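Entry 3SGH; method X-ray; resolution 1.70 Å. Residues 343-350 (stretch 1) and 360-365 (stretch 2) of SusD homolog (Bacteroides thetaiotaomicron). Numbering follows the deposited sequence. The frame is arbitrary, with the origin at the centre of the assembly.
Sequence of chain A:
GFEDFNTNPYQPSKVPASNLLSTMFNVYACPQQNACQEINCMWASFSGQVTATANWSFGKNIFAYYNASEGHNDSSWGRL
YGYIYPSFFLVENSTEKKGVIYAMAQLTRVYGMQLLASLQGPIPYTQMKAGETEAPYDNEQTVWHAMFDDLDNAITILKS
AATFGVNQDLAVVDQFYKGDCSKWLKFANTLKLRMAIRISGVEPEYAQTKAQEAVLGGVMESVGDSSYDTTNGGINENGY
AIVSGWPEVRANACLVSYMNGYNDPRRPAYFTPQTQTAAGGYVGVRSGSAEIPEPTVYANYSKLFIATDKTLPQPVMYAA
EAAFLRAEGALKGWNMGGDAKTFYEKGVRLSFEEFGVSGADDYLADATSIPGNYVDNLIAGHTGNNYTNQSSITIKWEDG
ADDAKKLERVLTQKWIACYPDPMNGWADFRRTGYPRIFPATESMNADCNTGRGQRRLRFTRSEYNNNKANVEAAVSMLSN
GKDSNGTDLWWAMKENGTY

Stretch 1 (343-350) FYEKGVRL
Stretch 2 360-365: ADDYLA

The most striking feature of this contact is a very short salt bridge at its exposed margin, where R349 NH1 lies only 2.4 Å from D361 OD1. The N-H...O angle there is 147°, and the same carboxylate oxygen also accepts a weak hydrogen bond from R349 NH2, with NH2 to OD1 at 2.8 Å and an angle of 128°. OD1 lies at the guanidinium edge, near its plane, so one oxygen engages both terminal nitrogens. R349 reaches it with chi1 -70° (m), chi2 and chi3 t, and chi4 -81°; D361 has chi1 -88° (m) and chi2 7°. The CA-to-CB bond of D361 points away from the first stretch, and the length of the arginine helps to close the gap.

Residues 343-350 are a segment of a longer helix, with phi near -63° and psi near -42°, held by i+4 bonds such as V348 N to Y344 O (3.0 Å) and R349 N to E345 O (3.0 Å). The second stretch is a short helix from A360, in which L364 N donates to A360 O (2.8 Å); A365 lies beyond it in a non-helical turn, at phi/psi -91/0°. The axes approach to 10.2 Å, and their N-to-C directions diverge by 134°, so the chains run roughly counter to each other. In register, R349 CA lies 5.8 Å from A360 CA, and E345 CA lies 7.3 Å from L364 CA.

The close approach at A360 suits its small side chain: A360 CB packs 4.0 Å from R349 CG, against the aliphatic part of the arginine. L364 (chi1 -79°, m; chi2 170°, t) is the principal knob, set among Y344, E345, V348 and R349. Its CD2 lies 3.9 Å from V348 CB and 4.2 Å from Y344 CE2, while its CD1 lies 4.1 Å from E345 CB and 3.8 Å from R349 NH2, over one face of the guanidinium. That face can accept a methyl group because the N-H bonds lie in the guanidinium plane. Y344 adopts chi1 175° (t) and chi2 79°. Beside this knob, V348 (chi1 179°, t) places CG1 4.0 Å from Y363 CD2, an apolar contact with a tyrosine at chi1 -171° (t) and chi2 79°.

A water links the stretches beyond the apolar cluster, donating to E345 OE2 at 2.6 Å and to L364 O at 2.8 Å from its oxygen. E345 has chi1 -64° (m), chi2 -161° (t) and chi3 -37°.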

ATOM      1  N   PHE A 343      20.113   6.235  -5.232  1.00 16.79           N
ATOM      2  CA  PHE A 343      18.730   5.793  -5.348  1.00 16.11           C
ATOM      3  C   PHE A 343      17.739   6.698  -4.608  1.00 15.63           C
ATOM      4  O   PHE A 343      16.635   6.951  -5.120  1.00 15.59           O
ATOM      5  CB  PHE A 343      18.564   4.326  -4.948  1.00 14.37           C
ATOM      6  CG  PHE A 343      19.153   3.356  -5.942  1.00 15.70           C
ATOM      7  CD1 PHE A 343      18.736   3.346  -7.266  1.00 18.49           C
ATOM      8  CD2 PHE A 343      20.109   2.421  -5.539  1.00 16.79           C
ATOM      9  CE1 PHE A 343      19.280   2.438  -8.183  1.00 19.56           C
ATOM     10  CE2 PHE A 343      20.632   1.501  -6.447  1.00 18.68           C
ATOM     11  CZ  PHE A 343      20.218   1.527  -7.774  1.00 18.27           C
ATOM     12  N   TYR A 344      18.150   7.215  -3.445  1.00 15.45           N
ATOM     13  CA  TYR A 344      17.331   8.197  -2.718  1.00 16.33           C
ATOM     14  C   TYR A 344      17.020   9.425  -3.570  1.00 16.84           C
ATOM     15  O   TYR A 344      15.835   9.807  -3.737  1.00 16.98           O
ATOM     16  CB  TYR A 344      18.039   8.579  -1.431  1.00 17.05           C
ATOM     17  CG  TYR A 344      17.381   9.659  -0.625  1.00 16.46           C
ATOM     18  CD1 TYR A 344      16.281   9.379   0.179  1.00 15.58           C
ATOM     19  CD2 TYR A 344      17.902  10.961  -0.611  1.00 16.61           C
ATOM     20  CE1 TYR A 344      15.712  10.345   0.958  1.00 16.35           C
ATOM     21  CE2 TYR A 344      17.315  11.951   0.174  1.00 19.19           C
ATOM     22  CZ  TYR A 344      16.226  11.637   0.952  1.00 18.48           C
ATOM     23  OH  TYR A 344      15.634  12.607   1.741  1.00 19.73           O
ATOM     24  N   GLU A 345      18.067  10.063  -4.104  1.00 17.46           N
ATOM     25  CA  GLU A 345      17.874  11.239  -4.914  1.00 18.93           C
ATOM     26  C   GLU A 345      17.086  10.929  -6.175  1.00 19.10           C
ATOM     27  O   GLU A 345      16.241  11.739  -6.588  1.00 18.82           O
ATOM     28  CB  GLU A 345      19.200  11.916  -5.237  1.00 20.07           C
ATOM     29  CG  GLU A 345      19.882  12.441  -3.948  1.00 22.46           C
ATOM     30  CD  GLU A 345      20.931  13.498  -4.171  1.00 27.00           C
ATOM     31  OE1 GLU A 345      21.675  13.396  -5.192  1.00 29.37           O
ATOM     32  OE2 GLU A 345      21.023  14.401  -3.295  1.00 25.81           O
ATOM     33  N   LYS A 346      17.334   9.751  -6.756  1.00 18.56           N
ATOM     34  CA  LYS A 346      16.601   9.319  -7.957  1.00 17.98           C
ATOM     35  C   LYS A 346      15.116   9.218  -7.635  1.00 17.02           C
ATOM     36  O   LYS A 346      14.260   9.703  -8.401  1.00 16.66           O
ATOM     37  CB  LYS A 346      17.154   7.966  -8.473  1.00 19.34           C
ATOM     38  CG  LYS A 346      16.515   7.498  -9.737  1.00 20.05           C
ATOM     39  CD  LYS A 346      16.943   6.054 -10.086  1.00 24.51           C
ATOM     40  CE  LYS A 346      16.002   5.474 -11.122  1.00 28.55           C
ATOM     41  NZ  LYS A 346      16.223   6.038 -12.468  1.00 29.09           N
ATOM     42  N   GLY A 347      14.802   8.593  -6.509  1.00 16.10           N
ATOM     43  CA  GLY A 347      13.426   8.415  -6.055  1.00 15.26           C
ATOM     44  C   GLY A 347      12.694   9.736  -5.867  1.00 15.75           C
ATOM     45  O   GLY A 347      11.534   9.893  -6.302  1.00 15.31           O
ATOM     46  N   VAL A 348      13.356  10.680  -5.203  1.00 15.04           N
ATOM     47  CA  VAL A 348      12.748  11.994  -4.941  1.00 15.20           C
ATOM     48  C   VAL A 348      12.504  12.694  -6.275  1.00 15.84           C
ATOM     49  O   VAL A 348      11.420  13.222  -6.516  1.00 13.52           O
ATOM     50  CB  VAL A 348      13.626  12.866  -4.043  1.00 14.39           C
ATOM     51  CG1 VAL A 348      12.969  14.228  -3.830  1.00 15.09           C
ATOM     52  CG2 VAL A 348      13.834  12.160  -2.688  1.00 15.93           C
ATOM     53  N   ARG A 349      13.490  12.642  -7.185  1.00 15.78           N
ATOM     54  CA  ARG A 349      13.317  13.313  -8.489  1.00 16.98           C
ATOM     55  C   ARG A 349      12.218  12.642  -9.344  1.00 15.37           C
ATOM     56  O   ARG A 349      11.437  13.326 -10.005  1.00 16.69           O
ATOM     57  CB  ARG A 349      14.626  13.361  -9.263  1.00 15.94           C
ATOM     58  CG  ARG A 349      15.661  14.304  -8.656  1.00 20.49           C
ATOM     59  CD  ARG A 349      16.936  14.314  -9.498  1.00 22.71           C
ATOM     60  NE  ARG A 349      17.981  14.981  -8.738  1.00 25.46           N
ATOM     61  CZ  ARG A 349      18.104  16.291  -8.656  1.00 29.72           C
ATOM     62  NH1 ARG A 349      17.280  17.081  -9.332  1.00 33.01           N
ATOM     63  NH2 ARG A 349      19.073  16.817  -7.914  1.00 32.08           N
ATOM     64  N   LEU A 350      12.114  11.315  -9.285  1.00 16.07           N
ATOM     65  CA  LEU A 350      11.042  10.600  -9.985  1.00 15.41           C
ATOM     66  C   LEU A 350       9.665  10.977  -9.462  1.00 16.37           C
ATOM     67  O   LEU A 350       8.700  11.049 -10.202  1.00 16.90           O
ATOM     68  CB  LEU A 350      11.204   9.072  -9.853  1.00 16.31           C
ATOM     69  CG  LEU A 350      12.252   8.477 -10.785  1.00 17.34           C
ATOM     70  CD1 LEU A 350      12.325   7.025 -10.408  1.00 16.29           C
ATOM     71  CD2 LEU A 350      11.845   8.683 -12.247  1.00 17.14           C
ATOM     72  N   ALA A 360      12.981  19.923  -7.400  1.00 24.09           N
ATOM     73  CA  ALA A 360      13.637  18.832  -6.680  1.00 24.07           C
ATOM     74  C   ALA A 360      15.068  19.160  -6.207  1.00 24.85           C
ATOM     75  O   ALA A 360      15.478  18.697  -5.136  1.00 24.43           O
ATOM     76  CB  ALA A 360      13.623  17.556  -7.507  1.00 23.27           C
ATOM     77  N   ASP A 361      15.800  19.971  -6.989  1.00 25.90           N
ATOM     78  CA  ASP A 361      17.198  20.312  -6.682  1.00 27.33           C
ATOM     79  C   ASP A 361      17.278  21.033  -5.365  1.00 26.86           C
ATOM     80  O   ASP A 361      18.018  20.649  -4.466  1.00 26.16           O
ATOM     81  CB  ASP A 361      17.799  21.252  -7.752  1.00 28.97           C
ATOM     82  CG  ASP A 361      18.419  20.507  -8.925  1.00 31.36           C
ATOM     83  OD1 ASP A 361      18.304  19.271  -9.024  1.00 33.49           O
ATOM     84  OD2 ASP A 361      19.020  21.200  -9.778  1.00 37.34           O
ATOM     85  N   ASP A 362      16.481  22.082  -5.239  1.00 26.90           N
ATOM     86  CA  ASP A 362      16.538  22.897  -4.053  1.00 27.43           C
ATOM     87  C   ASP A 362      15.898  22.164  -2.872  1.00 24.97           C
ATOM     88  O   ASP A 362      16.375  22.264  -1.749  1.00 24.39           O
ATOM     89  CB  ASP A 362      15.898  24.277  -4.301  1.00 29.50           C
ATOM     90  CG  ASP A 362      16.761  25.199  -5.198  1.00 34.11           C
ATOM     91  OD1 ASP A 362      17.895  24.837  -5.647  1.00 39.09           O
ATOM     92  OD2 ASP A 362      16.264  26.316  -5.463  1.00 41.18           O
ATOM     93  N   TYR A 363      14.859  21.363  -3.136  1.00 23.46           N
ATOM     94  CA  TYR A 363      14.308  20.485  -2.101  1.00 21.84           C
ATOM     95  C   TYR A 363      15.362  19.541  -1.529  1.00 21.17           C
ATOM     96  O   TYR A 363      15.462  19.354  -0.312  1.00 20.77           O
ATOM     97  CB  TYR A 363      13.150  19.652  -2.701  1.00 21.02           C
ATOM     98  CG  TYR A 363      12.340  18.851  -1.720  1.00 18.87           C
ATOM     99  CD1 TYR A 363      11.361  19.458  -0.936  1.00 18.15           C
ATOM    100  CD2 TYR A 363      12.522  17.482  -1.573  1.00 19.64           C
ATOM    101  CE1 TYR A 363      10.621  18.713  -0.029  1.00 14.87           C
ATOM    102  CE2 TYR A 363      11.770  16.745  -0.703  1.00 18.60           C
ATOM    103  CZ  TYR A 363      10.836  17.344   0.072  1.00 16.14           C
ATOM    104  OH  TYR A 363      10.106  16.542   0.935  1.00 18.56           O
ATOM    105  N   LEU A 364      16.146  18.917  -2.403  1.00 20.52           N
ATOM    106  CA  LEU A 364      17.115  17.932  -1.986  1.00 20.59           C
ATOM    107  C   LEU A 364      18.307  18.564  -1.271  1.00 20.76           C
ATOM    108  O   LEU A 364      19.143  17.831  -0.701  1.00 22.48           O
ATOM    109  CB  LEU A 364      17.613  17.123  -3.198  1.00 19.82           C
ATOM    110  CG  LEU A 364      16.653  16.016  -3.674  1.00 20.61           C
ATOM    111  CD1 LEU A 364      17.085  15.420  -5.029  1.00 20.19           C
ATOM    112  CD2 LEU A 364      16.599  14.922  -2.638  1.00 20.25           C
ATOM    113  N   ALA A 365      18.428  19.879  -1.382  1.00 21.98           N
ATOM    114  CA  ALA A 365      19.476  20.652  -0.708  1.00 22.60           C
ATOM    115  C   ALA A 365      19.015  21.152   0.667  1.00 23.70           C
ATOM    116  O   ALA A 365      19.794  21.836   1.373  1.00 23.77           O
ATOM    117  CB  ALA A 365      19.894  21.854  -1.568  1.00 24.42           C
TER
HETATM  118  O   HOH W   1      20.022  15.196  -1.011  1.00 20.99           O